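Local atomic coordinates of endo-1,3-beta-glucanase, family GH16 (PDB entry 5FUI), a protein that probably binds laminarin, a beta-1,3-glucan, through its family 6 carbohydrate-binding module, the C-terminal part of a marine laminarinase. Residues Ile60-Ser74 and Leu116-Ile130. Numbering follows the deposited sequence.
Sequences IEYRVASAVDGGRFS and LYSISGGWNINWIRI. With MG (magnesium ion), chain E; APY (2-aminomethyl-pyridine), chain C.
Phe73 lies over one face of the Trp123 indole as an offset stack, its ring centroid 4.3 Å from that of the six-membered ring and the planes 21° apart. Phe73 CE2 also lies over one face of the Tyr62 ring, toward the rim, and Ile125 CD1 meets the Tyr62 edge. The Tyr117 ring edge meets 2-aminomethyl-pyridine C3. Phe73, Trp123, Tyr62 and Ile125 lie between the two sheets of the beta-sandwich, the fold of family 6 modules. Replacing Trp123 with alanine is likely to uncover the Phe73 face and to cost Ser118 OG, which also bonds Asn40 O, the indole N-H.

On the outer face, Arg63 CB stands over the centre of the Trp127 six-membered ring, 3.4 Å from its centroid. With CG anti to the backbone N (chi1 -173°), CG and CD continue over the ring; the guanidinium passes beyond its rim, nearly parallel, to a salt bridge with Glu31. Trp127 CH2 lies over one Arg129 guanidinium face, toward its rim. Arg129 grips Glu61 side-on, NE to OE1 and NH2 to OE2, both 2.9 Å and from above the carboxylate plane.

Asn126 N bonds Arg63 O; Asn126 O and OD1 bind magnesium with Glu14, Glu16 and Glu34. The sheet thus has a largely apolar inner side and a salt-bridged outer one.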
# COMPACT_ATOMS: atom_id res chain seq x y z
N ILE A 60 7.92 -0.46 -6.27
CA ILE A 60 6.54 -0.30 -5.81
C ILE A 60 6.55 0.91 -4.84
O ILE A 60 7.26 0.94 -3.84
CB ILE A 60 5.95 -1.52 -5.11
CG1 ILE A 60 6.19 -2.83 -5.99
CG2 ILE A 60 4.47 -1.23 -4.85
CD1 ILE A 60 5.49 -4.06 -5.38
N GLU A 61 5.78 1.92 -5.25
CA GLU A 61 5.66 3.22 -4.52
C GLU A 61 4.36 3.27 -3.79
O GLU A 61 3.35 2.75 -4.30
CB GLU A 61 5.66 4.40 -5.49
CG GLU A 61 7.03 4.68 -6.17
CD GLU A 61 6.79 5.66 -7.27
OE1 GLU A 61 6.33 5.23 -8.35
OE2 GLU A 61 7.03 6.91 -7.06
N TYR A 62 4.37 3.89 -2.62
CA TYR A 62 3.21 4.01 -1.75
C TYR A 62 3.07 5.45 -1.33
O TYR A 62 3.99 6.04 -0.74
CB TYR A 62 3.33 3.11 -0.46
CG TYR A 62 3.57 1.66 -0.78
CD1 TYR A 62 4.82 1.15 -1.01
CD2 TYR A 62 2.46 0.79 -0.91
CE1 TYR A 62 4.98 -0.21 -1.31
CE2 TYR A 62 2.61 -0.58 -1.21
CZ TYR A 62 3.85 -1.04 -1.43
OH TYR A 62 4.01 -2.37 -1.69
N ARG A 63 1.92 6.05 -1.66
CA ARG A 63 1.62 7.46 -1.33
C ARG A 63 0.94 7.48 -0.01
O ARG A 63 -0.22 7.06 0.14
CB ARG A 63 0.82 8.10 -2.45
CG ARG A 63 0.55 9.62 -2.34
CD ARG A 63 1.92 10.32 -2.52
NE ARG A 63 1.72 11.78 -2.59
CZ ARG A 63 2.73 12.65 -2.63
NH1 ARG A 63 4.02 12.23 -2.60
NH2 ARG A 63 2.48 13.98 -2.67
N VAL A 64 1.69 7.91 1.01
CA VAL A 64 1.31 7.70 2.45
C VAL A 64 1.39 9.01 3.25
O VAL A 64 2.08 9.95 2.85
CB VAL A 64 2.20 6.62 3.14
CG1 VAL A 64 1.90 5.25 2.48
CG2 VAL A 64 3.69 6.95 3.08
N ALA A 65 0.71 9.06 4.40
CA ALA A 65 0.82 10.18 5.32
C ALA A 65 0.70 9.68 6.73
O ALA A 65 0.03 8.64 6.99
CB ALA A 65 -0.38 11.11 5.05
N SER A 66 1.25 10.50 7.69
CA SER A 66 0.99 10.14 9.10
C SER A 66 1.32 11.37 9.92
O SER A 66 2.32 12.06 9.66
CB SER A 66 1.86 8.98 9.60
OG SER A 66 1.53 8.75 10.97
N ALA A 67 0.47 11.61 10.93
CA ALA A 67 0.82 12.63 11.94
C ALA A 67 1.63 12.09 13.11
O ALA A 67 1.96 12.92 14.05
CB ALA A 67 -0.44 13.34 12.41
N VAL A 68 1.98 10.79 13.10
CA VAL A 68 2.61 10.16 14.24
C VAL A 68 3.82 9.37 13.74
O VAL A 68 4.09 9.27 12.55
CB VAL A 68 1.64 9.29 15.08
CG1 VAL A 68 0.53 10.19 15.63
CG2 VAL A 68 1.15 8.09 14.28
N ASP A 69 4.56 8.81 14.69
CA ASP A 69 5.68 7.93 14.38
C ASP A 69 5.23 6.47 14.38
O ASP A 69 4.31 6.06 15.14
CB ASP A 69 6.76 8.07 15.46
CG ASP A 69 7.28 9.48 15.56
OD1 ASP A 69 7.49 10.12 14.54
OD2 ASP A 69 7.53 9.92 16.70
N GLY A 70 5.94 5.67 13.61
CA GLY A 70 5.84 4.20 13.74
C GLY A 70 4.85 3.44 12.88
O GLY A 70 4.76 2.20 13.00
N GLY A 71 4.09 4.12 12.03
CA GLY A 71 3.20 3.37 11.10
C GLY A 71 4.04 2.40 10.29
O GLY A 71 5.16 2.74 9.85
N ARG A 72 3.54 1.21 10.03
CA ARG A 72 4.39 0.19 9.38
C ARG A 72 3.45 -0.80 8.76
O ARG A 72 2.43 -1.17 9.37
CB ARG A 72 5.29 -0.52 10.43
CG ARG A 72 6.33 -1.37 9.74
CD ARG A 72 7.11 -2.12 10.87
NE ARG A 72 8.18 -2.87 10.22
CZ ARG A 72 9.42 -2.48 10.10
NH1 ARG A 72 9.83 -1.36 10.67
NH2 ARG A 72 10.27 -3.24 9.45
N PHE A 73 3.76 -1.23 7.55
CA PHE A 73 2.91 -2.24 6.90
C PHE A 73 3.76 -3.17 6.05
O PHE A 73 4.91 -2.85 5.69
CB PHE A 73 1.76 -1.62 6.08
CG PHE A 73 2.21 -0.72 4.95
CD1 PHE A 73 2.37 0.70 5.19
CD2 PHE A 73 2.39 -1.25 3.66
CE1 PHE A 73 2.70 1.48 4.11
CE2 PHE A 73 2.73 -0.43 2.60
CZ PHE A 73 2.86 0.94 2.80
N SER A 74 3.20 -4.36 5.80
CA SER A 74 3.87 -5.35 4.88
C SER A 74 3.05 -5.47 3.62
O SER A 74 1.85 -5.22 3.61
CB SER A 74 3.98 -6.74 5.55
OG SER A 74 2.64 -7.23 5.83
N LEU A 116 -1.86 -5.57 1.58
CA LEU A 116 -1.15 -4.66 2.50
C LEU A 116 -1.66 -4.92 3.90
O LEU A 116 -2.87 -4.96 4.09
CB LEU A 116 -1.44 -3.15 2.13
CG LEU A 116 -0.96 -2.82 0.71
CD1 LEU A 116 -1.23 -1.34 0.47
CD2 LEU A 116 0.51 -3.18 0.58
N TYR A 117 -0.73 -5.16 4.83
CA TYR A 117 -1.17 -5.54 6.15
C TYR A 117 -0.52 -4.59 7.14
O TYR A 117 0.71 -4.47 7.20
CB TYR A 117 -0.66 -6.99 6.41
CG TYR A 117 -1.50 -7.79 7.38
CD1 TYR A 117 -1.62 -7.39 8.71
CD2 TYR A 117 -2.25 -8.92 6.95
CE1 TYR A 117 -2.41 -8.12 9.62
CE2 TYR A 117 -3.02 -9.65 7.82
CZ TYR A 117 -3.06 -9.29 9.16
OH TYR A 117 -3.88 -10.04 9.99
N SER A 118 -1.33 -3.95 7.97
CA SER A 118 -0.81 -3.00 8.95
C SER A 118 -0.21 -3.72 10.16
O SER A 118 -0.91 -4.39 10.93
CB SER A 118 -1.95 -2.13 9.42
OG SER A 118 -1.46 -1.17 10.37
N ILE A 119 1.09 -3.56 10.29
CA ILE A 119 1.81 -4.03 11.48
C ILE A 119 1.63 -3.05 12.62
O ILE A 119 1.37 -3.48 13.78
CB ILE A 119 3.31 -4.15 11.15
CG1 ILE A 119 3.47 -5.27 10.08
CG2 ILE A 119 4.14 -4.44 12.43
CD1 ILE A 119 4.88 -5.24 9.45
N SER A 120 1.79 -1.76 12.35
CA SER A 120 1.57 -0.72 13.35
C SER A 120 0.67 0.35 12.64
O SER A 120 1.00 0.82 11.51
CB SER A 120 2.88 -0.07 13.75
OG SER A 120 2.56 0.84 14.77
N GLY A 121 -0.50 0.64 13.25
CA GLY A 121 -1.40 1.59 12.66
C GLY A 121 -0.94 3.06 12.76
O GLY A 121 0.21 3.37 13.09
N GLY A 122 -1.93 3.92 12.41
CA GLY A 122 -1.68 5.37 12.51
C GLY A 122 -1.10 5.99 11.25
O GLY A 122 -0.44 6.98 11.33
N TRP A 123 -1.38 5.40 10.10
CA TRP A 123 -0.92 5.87 8.80
C TRP A 123 -2.06 5.82 7.82
O TRP A 123 -3.08 5.10 8.04
CB TRP A 123 0.31 5.05 8.28
CG TRP A 123 0.01 3.54 8.22
CD1 TRP A 123 0.02 2.67 9.29
CD2 TRP A 123 -0.38 2.76 7.04
NE1 TRP A 123 -0.27 1.37 8.86
CE2 TRP A 123 -0.56 1.41 7.49
CE3 TRP A 123 -0.59 3.05 5.67
CZ2 TRP A 123 -0.95 0.40 6.63
CZ3 TRP A 123 -0.92 1.98 4.80
CH2 TRP A 123 -1.10 0.69 5.30
N ASN A 124 -1.93 6.69 6.79
CA ASN A 124 -2.96 6.77 5.70
C ASN A 124 -2.32 6.36 4.39
O ASN A 124 -1.05 6.54 4.24
CB ASN A 124 -3.49 8.17 5.53
CG ASN A 124 -4.34 8.67 6.71
OD1 ASN A 124 -4.48 9.92 6.87
ND2 ASN A 124 -4.84 7.81 7.53
N ILE A 125 -3.09 5.89 3.40
CA ILE A 125 -2.52 5.65 2.08
C ILE A 125 -3.51 6.05 0.97
O ILE A 125 -4.70 5.75 1.05
CB ILE A 125 -2.07 4.16 1.97
CG1 ILE A 125 -1.53 3.93 0.57
CG2 ILE A 125 -3.28 3.18 2.31
CD1 ILE A 125 -0.71 2.63 0.47
N ASN A 126 -2.96 6.71 -0.04
CA ASN A 126 -3.72 7.26 -1.14
C ASN A 126 -3.72 6.27 -2.36
O ASN A 126 -4.80 5.93 -2.91
CB ASN A 126 -3.15 8.65 -1.55
CG ASN A 126 -3.89 9.31 -2.70
OD1 ASN A 126 -4.95 8.89 -3.11
ND2 ASN A 126 -3.31 10.41 -3.22
N TRP A 127 -2.52 5.78 -2.71
CA TRP A 127 -2.40 4.89 -3.86
C TRP A 127 -1.08 4.14 -3.74
O TRP A 127 -0.22 4.44 -2.93
CB TRP A 127 -2.49 5.65 -5.24
CG TRP A 127 -1.70 6.89 -5.40
CD1 TRP A 127 -2.19 8.20 -5.46
CD2 TRP A 127 -0.24 6.99 -5.56
NE1 TRP A 127 -1.12 9.10 -5.63
CE2 TRP A 127 0.06 8.43 -5.72
CE3 TRP A 127 0.84 6.05 -5.61
CZ2 TRP A 127 1.34 8.89 -5.96
CZ3 TRP A 127 2.14 6.57 -5.79
CH2 TRP A 127 2.38 7.94 -5.93
N ILE A 128 -0.99 3.14 -4.62
CA ILE A 128 0.16 2.30 -4.84
C ILE A 128 0.54 2.43 -6.34
O ILE A 128 -0.36 2.48 -7.21
CB ILE A 128 -0.13 0.79 -4.52
CG1 ILE A 128 -0.68 0.62 -3.09
CG2 ILE A 128 1.15 -0.04 -4.75
CD1 ILE A 128 -2.16 0.29 -3.07
N ARG A 129 1.84 2.51 -6.67
CA ARG A 129 2.26 2.57 -8.09
C ARG A 129 3.36 1.57 -8.28
O ARG A 129 4.38 1.59 -7.60
CB ARG A 129 2.67 4.03 -8.42
CG ARG A 129 3.07 4.27 -9.87
CD ARG A 129 3.03 5.76 -10.24
NE ARG A 129 3.96 6.52 -9.45
CZ ARG A 129 3.83 7.83 -9.10
NH1 ARG A 129 2.76 8.53 -9.54
NH2 ARG A 129 4.84 8.36 -8.30
N ILE A 130 3.18 0.76 -9.33
CA ILE A 130 4.10 -0.31 -9.65
C ILE A 130 4.81 0.00 -10.99
O ILE A 130 4.07 0.25 -11.98
CB ILE A 130 3.41 -1.69 -9.70
CG1 ILE A 130 2.80 -1.99 -8.30
CG2 ILE A 130 4.40 -2.79 -10.16
CD1 ILE A 130 1.77 -3.17 -8.28
MG MG E . -6.65 7.30 -3.52
N APY C . -2.44 -10.41 2.60
CM APY C . -3.06 -9.21 3.13
C2 APY C . -4.26 -10.01 3.61
C3 APY C . -4.31 -10.40 4.93
C4 APY C . -5.37 -11.21 5.40
C5 APY C . -6.32 -11.70 4.48
C6 APY C . -6.26 -11.31 3.15
N1 APY C . -5.20 -10.52 2.74
O HOH W 1 6.53 2.70 -9.11
O HOH W 2 2.32 3.79 14.80
O HOH W 3 -7.83 8.53 -5.12